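Local coordinates for protein flap endonuclease 1 (Desulfurococcus amylolyticus, PDB 3ORY) that probably cleaves 5' flaps from branched DNA during replication and repair, as a structure-specific nuclease of the FEN1/XPG family, at residues Y43-Q55 against R67-T79. Sequence-based numbering, arbitrary orientation.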
loop_
_atom_site.group_PDB
_atom_site.type_symbol
_atom_site.label_atom_id
_atom_site.label_comp_id
_atom_site.label_asym_id
_atom_site.label_seq_id
_atom_site.Cartn_x
_atom_site.Cartn_y
_atom_site.Cartn_z
ATOM N N TYR A 43 -6.056 -0.128 2.909
ATOM C CA TYR A 43 -5.232 -0.670 4.004
ATOM C C TYR A 43 -3.754 -0.425 3.744
ATOM O O TYR A 43 -3.024 -0.047 4.659
ATOM C CB TYR A 43 -5.507 -2.176 4.244
ATOM C CG TYR A 43 -6.853 -2.495 4.878
ATOM C CD1 TYR A 43 -7.843 -1.520 5.011
ATOM C CD2 TYR A 43 -7.148 -3.791 5.313
ATOM C CE1 TYR A 43 -9.088 -1.828 5.574
ATOM C CE2 TYR A 43 -8.389 -4.103 5.886
ATOM C CZ TYR A 43 -9.348 -3.117 6.007
ATOM O OH TYR A 43 -10.582 -3.408 6.551
ATOM N N ASN A 44 -3.306 -0.632 2.504
ATOM C CA ASN A 44 -1.889 -0.455 2.208
ATOM C C ASN A 44 -1.459 0.988 2.439
ATOM O O ASN A 44 -0.404 1.233 3.027
ATOM C CB ASN A 44 -1.531 -0.885 0.781
ATOM C CG ASN A 44 -0.068 -1.182 0.629
ATOM O OD1 ASN A 44 0.367 -2.335 0.806
ATOM N ND2 ASN A 44 0.718 -0.155 0.319
ATOM N N ALA A 45 -2.273 1.936 1.976
ATOM C CA ALA A 45 -1.987 3.352 2.204
ATOM C C ALA A 45 -1.926 3.675 3.689
ATOM O O ALA A 45 -1.021 4.368 4.128
ATOM C CB ALA A 45 -3.018 4.261 1.484
ATOM N N LEU A 46 -2.882 3.172 4.466
ATOM C CA LEU A 46 -2.902 3.473 5.899
ATOM C C LEU A 46 -1.671 2.907 6.597
ATOM O O LEU A 46 -1.120 3.544 7.486
ATOM C CB LEU A 46 -4.207 2.975 6.563
ATOM C CG LEU A 46 -5.490 3.644 6.048
ATOM C CD1 LEU A 46 -6.749 3.078 6.732
ATOM C CD2 LEU A 46 -5.441 5.153 6.209
ATOM N N TYR A 47 -1.240 1.716 6.182
ATOM C CA TYR A 47 0.001 1.132 6.676
ATOM C C TYR A 47 1.231 1.969 6.316
ATOM O O TYR A 47 2.144 2.126 7.145
ATOM C CB TYR A 47 0.157 -0.327 6.200
ATOM C CG TYR A 47 -0.469 -1.310 7.170
ATOM C CD1 TYR A 47 -0.034 -1.371 8.502
ATOM C CD2 TYR A 47 -1.508 -2.149 6.781
ATOM C CE1 TYR A 47 -0.597 -2.254 9.406
ATOM C CE2 TYR A 47 -2.098 -3.048 7.698
ATOM C CZ TYR A 47 -1.628 -3.087 8.997
ATOM O OH TYR A 47 -2.183 -3.946 9.912
ATOM N N GLN A 48 1.257 2.505 5.093
ATOM C CA GLN A 48 2.363 3.389 4.686
ATOM C C GLN A 48 2.444 4.631 5.573
ATOM O O GLN A 48 3.534 4.998 6.032
ATOM C CB GLN A 48 2.266 3.805 3.216
ATOM C CG GLN A 48 2.310 2.662 2.211
ATOM C CD GLN A 48 3.357 1.601 2.530
ATOM O OE1 GLN A 48 4.508 1.906 2.879
ATOM N NE2 GLN A 48 2.967 0.340 2.383
ATOM N N PHE A 49 1.289 5.249 5.824
ATOM C CA PHE A 49 1.216 6.440 6.679
ATOM C C PHE A 49 1.621 6.129 8.123
ATOM O O PHE A 49 2.319 6.923 8.777
ATOM C CB PHE A 49 -0.191 7.037 6.646
ATOM C CG PHE A 49 -0.666 7.409 5.262
ATOM C CD1 PHE A 49 0.214 7.937 4.320
ATOM C CD2 PHE A 49 -2.012 7.259 4.914
ATOM C CE1 PHE A 49 -0.221 8.286 3.031
ATOM C CE2 PHE A 49 -2.464 7.613 3.633
ATOM C CZ PHE A 49 -1.569 8.131 2.692
ATOM N N LEU A 50 1.191 4.970 8.614
ATOM C CA LEU A 50 1.559 4.530 9.956
ATOM C C LEU A 50 3.072 4.413 10.125
ATOM O O LEU A 50 3.611 4.777 11.172
ATOM C CB LEU A 50 0.868 3.203 10.313
ATOM C CG LEU A 50 -0.614 3.268 10.671
ATOM C CD1 LEU A 50 -1.213 1.853 10.803
ATOM C CD2 LEU A 50 -0.836 4.062 11.961
ATOM N N ALA A 51 3.751 3.935 9.084
ATOM C CA ALA A 51 5.196 3.749 9.121
ATOM C C ALA A 51 5.984 5.027 8.799
ATOM O O ALA A 51 7.059 5.257 9.361
ATOM C CB ALA A 51 5.606 2.620 8.159
ATOM N N ALA A 52 5.463 5.850 7.891
ATOM C CA ALA A 52 6.245 6.979 7.353
ATOM C C ALA A 52 6.051 8.295 8.113
ATOM O O ALA A 52 6.940 9.153 8.118
ATOM C CB ALA A 52 5.952 7.175 5.860
ATOM N N ILE A 53 4.894 8.460 8.742
ATOM C CA ILE A 53 4.590 9.706 9.428
ATOM C C ILE A 53 4.834 9.568 10.931
ATOM O O ILE A 53 4.101 8.879 11.636
ATOM C CB ILE A 53 3.182 10.214 9.057
ATOM C CG1 ILE A 53 3.150 10.478 7.542
ATOM C CG2 ILE A 53 2.840 11.494 9.819
ATOM C CD1 ILE A 53 1.806 10.423 6.953
ATOM N N ARG A 54 5.903 10.218 11.389
ATOM C CA ARG A 54 6.428 10.047 12.741
ATOM C C ARG A 54 6.900 11.376 13.326
ATOM O O ARG A 54 7.219 12.308 12.591
ATOM C CB ARG A 54 7.601 9.057 12.730
ATOM C CG ARG A 54 7.217 7.620 12.324
ATOM C CD ARG A 54 6.332 6.984 13.390
ATOM N NE ARG A 54 5.751 5.713 12.973
ATOM C CZ ARG A 54 6.015 4.534 13.531
ATOM N NH1 ARG A 54 6.861 4.435 14.556
ATOM N NH2 ARG A 54 5.415 3.449 13.065
ATOM N N GLN A 55 6.934 11.448 14.652
ATOM C CA GLN A 55 7.566 12.551 15.371
ATOM C C GLN A 55 9.072 12.507 15.053
ATOM O O GLN A 55 9.556 11.495 14.526
ATOM C CB GLN A 55 7.281 12.432 16.881
ATOM C CG GLN A 55 5.789 12.624 17.248
ATOM C CD GLN A 55 5.481 12.474 18.742
ATOM O OE1 GLN A 55 4.518 11.804 19.126
ATOM N NE2 GLN A 55 6.290 13.102 19.583
ATOM N N ARG A 67 -3.990 8.331 21.542
ATOM C CA ARG A 67 -4.265 7.512 20.348
ATOM C C ARG A 67 -3.383 7.884 19.144
ATOM O O ARG A 67 -3.128 9.068 18.889
ATOM C CB ARG A 67 -5.740 7.607 19.956
ATOM C CG ARG A 67 -6.699 7.129 21.041
ATOM C CD ARG A 67 -8.143 7.457 20.691
ATOM N NE ARG A 67 -8.339 8.897 20.508
ATOM C CZ ARG A 67 -9.525 9.497 20.506
ATOM N NH1 ARG A 67 -10.633 8.788 20.685
ATOM N NH2 ARG A 67 -9.604 10.811 20.339
ATOM N N ILE A 68 -2.932 6.866 18.410
ATOM C CA ILE A 68 -2.126 7.069 17.196
ATOM C C ILE A 68 -2.936 7.827 16.137
ATOM O O ILE A 68 -4.101 7.527 15.913
ATOM C CB ILE A 68 -1.563 5.731 16.647
ATOM C CG1 ILE A 68 -0.615 5.105 17.681
ATOM C CG2 ILE A 68 -0.838 5.931 15.286
ATOM C CD1 ILE A 68 -0.124 3.678 17.338
ATOM N N THR A 69 -2.326 8.842 15.520
ATOM C CA THR A 69 -3.027 9.637 14.505
ATOM C C THR A 69 -2.275 9.689 13.179
ATOM O O THR A 69 -2.740 10.324 12.233
ATOM C CB THR A 69 -3.284 11.078 14.985
ATOM O OG1 THR A 69 -2.044 11.643 15.387
ATOM C CG2 THR A 69 -4.262 11.105 16.163
ATOM N N SER A 70 -1.134 8.998 13.109
ATOM C CA SER A 70 -0.274 8.983 11.912
ATOM C C SER A 70 -1.029 8.666 10.616
ATOM O O SER A 70 -0.761 9.260 9.570
ATOM C CB SER A 70 0.891 7.997 12.089
ATOM O OG SER A 70 1.820 8.472 13.058
ATOM N N HIS A 71 -1.978 7.740 10.703
ATOM C CA HIS A 71 -2.735 7.275 9.540
ATOM C C HIS A 71 -3.660 8.365 9.006
ATOM O O HIS A 71 -3.828 8.503 7.793
ATOM C CB HIS A 71 -3.550 6.027 9.909
ATOM C CG HIS A 71 -4.499 6.242 11.040
ATOM N ND1 HIS A 71 -4.087 6.663 12.285
ATOM C CD2 HIS A 71 -5.841 6.098 11.117
ATOM C CE1 HIS A 71 -5.136 6.775 13.080
ATOM N NE2 HIS A 71 -6.211 6.429 12.396
ATOM N N LEU A 72 -4.239 9.142 9.918
ATOM C CA LEU A 72 -5.120 10.248 9.549
ATOM C C LEU A 72 -4.344 11.433 8.997
ATOM O O LEU A 72 -4.817 12.106 8.089
ATOM C CB LEU A 72 -5.964 10.711 10.749
ATOM C CG LEU A 72 -6.921 9.678 11.329
ATOM C CD1 LEU A 72 -7.592 10.200 12.590
ATOM C CD2 LEU A 72 -7.967 9.222 10.296
ATOM N N SER A 73 -3.164 11.687 9.559
ATOM C CA SER A 73 -2.301 12.760 9.090
ATOM C C SER A 73 -1.839 12.498 7.658
ATOM O O SER A 73 -1.967 13.359 6.781
ATOM C CB SER A 73 -1.095 12.910 10.011
ATOM O OG SER A 73 -0.353 14.047 9.653
ATOM N N GLY A 74 -1.312 11.301 7.428
ATOM C CA GLY A 74 -0.975 10.858 6.076
ATOM C C GLY A 74 -2.138 10.927 5.114
ATOM O O GLY A 74 -2.019 11.496 4.020
ATOM N N LEU A 75 -3.276 10.367 5.515
ATOM C CA LEU A 75 -4.422 10.343 4.636
ATOM C C LEU A 75 -4.865 11.764 4.249
ATOM O O LEU A 75 -5.188 12.022 3.097
ATOM C CB LEU A 75 -5.575 9.571 5.269
ATOM C CG LEU A 75 -6.751 9.189 4.368
ATOM C CD1 LEU A 75 -6.322 8.255 3.249
ATOM C CD2 LEU A 75 -7.821 8.514 5.205
ATOM N N PHE A 76 -4.883 12.665 5.221
ATOM C CA PHE A 76 -5.246 14.053 4.967
ATOM C C PHE A 76 -4.262 14.746 4.021
ATOM O O PHE A 76 -4.630 15.153 2.918
ATOM C CB PHE A 76 -5.359 14.807 6.295
ATOM C CG PHE A 76 -5.760 16.258 6.155
ATOM C CD1 PHE A 76 -7.002 16.611 5.617
ATOM C CD2 PHE A 76 -4.908 17.271 6.598
ATOM C CE1 PHE A 76 -7.372 17.966 5.508
ATOM C CE2 PHE A 76 -5.272 18.621 6.494
ATOM C CZ PHE A 76 -6.505 18.965 5.953
ATOM N N TYR A 77 -3.013 14.853 4.446
ATOM C CA TYR A 77 -2.029 15.646 3.713
ATOM C C TYR A 77 -1.633 15.049 2.365
ATOM O O TYR A 77 -1.460 15.786 1.398
ATOM C CB TYR A 77 -0.799 15.943 4.582
ATOM C CG TYR A 77 -1.115 16.902 5.713
ATOM C CD1 TYR A 77 -1.430 18.245 5.449
ATOM C CD2 TYR A 77 -1.096 16.481 7.045
ATOM C CE1 TYR A 77 -1.725 19.139 6.485
ATOM C CE2 TYR A 77 -1.385 17.375 8.091
ATOM C CZ TYR A 77 -1.702 18.693 7.798
ATOM O OH TYR A 77 -1.995 19.569 8.820
ATOM N N ARG A 78 -1.501 13.723 2.302
ATOM C CA ARG A 78 -1.141 13.064 1.049
ATOM C C ARG A 78 -2.270 13.145 0.028
ATOM O O ARG A 78 -2.014 13.368 -1.158
ATOM C CB ARG A 78 -0.734 11.607 1.286
ATOM C CG ARG A 78 -0.452 10.795 0.018
ATOM C CD ARG A 78 0.728 11.366 -0.777
ATOM N NE ARG A 78 1.935 11.513 0.041
ATOM C CZ ARG A 78 3.169 11.587 -0.454
ATOM N NH1 ARG A 78 3.369 11.508 -1.762
ATOM N NH2 ARG A 78 4.205 11.721 0.359
ATOM N N THR A 79 -3.513 12.976 0.484
ATOM C CA THR A 79 -4.662 13.063 -0.425
ATOM C C THR A 79 -4.786 14.468 -1.012
ATOM O O THR A 79 -5.079 14.618 -2.198
ATOM C CB THR A 79 -5.982 12.633 0.237
ATOM O OG1 THR A 79 -5.854 11.283 0.710
ATOM C CG2 THR A 79 -7.142 12.694 -0.761
#
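With CG of F49 set opposite its own carbonyl carbon (chi1 -57°), the phenyl ring lies flat on the backbone of helix 70-84, and S70, whose OG is likewise anti to the carbonyl carbon, sends that OG to the carbonyl of I53, just past the end of helix 42-52. CA of G74 sits over the face of the F49 ring, 3.7 Å from its centroid, in a CH-pi contact; any side chain at G74 would run into CG of F49. Beside it, N of L75 lies 3.4 Å from CD2 of F49, over the same face but nearer the rim, while the opposite face meets the F49 helix itself at A45 O. CE2 of F49 touches CD1 of L75 at 3.9 Å, and CB of R78 comes within 3.8 Å of CE1 of F49. The bent R78 chain carries NH2 to a hydrogen bond with S205 O. The two helices follow strand 37-41 and precede strand 88-93, its parallel neighbour in the central sheet of the PIN-like nuclease core; the axes of segments 43-52 and 70-79 approach to 7.6 Å, their N-to-C directions 111° apart. Cutting F49 back to alanine removes the ring, which is likely to open a gap over G74 and leave L75 and R78 without their packing partner. Nearer the helix ends, S70 OG donates to I53 O at 2.7 Å, 27° from the carbonyl plane, closing the loop between the helices, and also hydrogen-bonds L61 N, from the middle of that loop. CD2 of L50 reaches CG2 of I68 at 3.8 Å and brushes CB of H71, with M145 of helix 143-156 touching both L50 and H71.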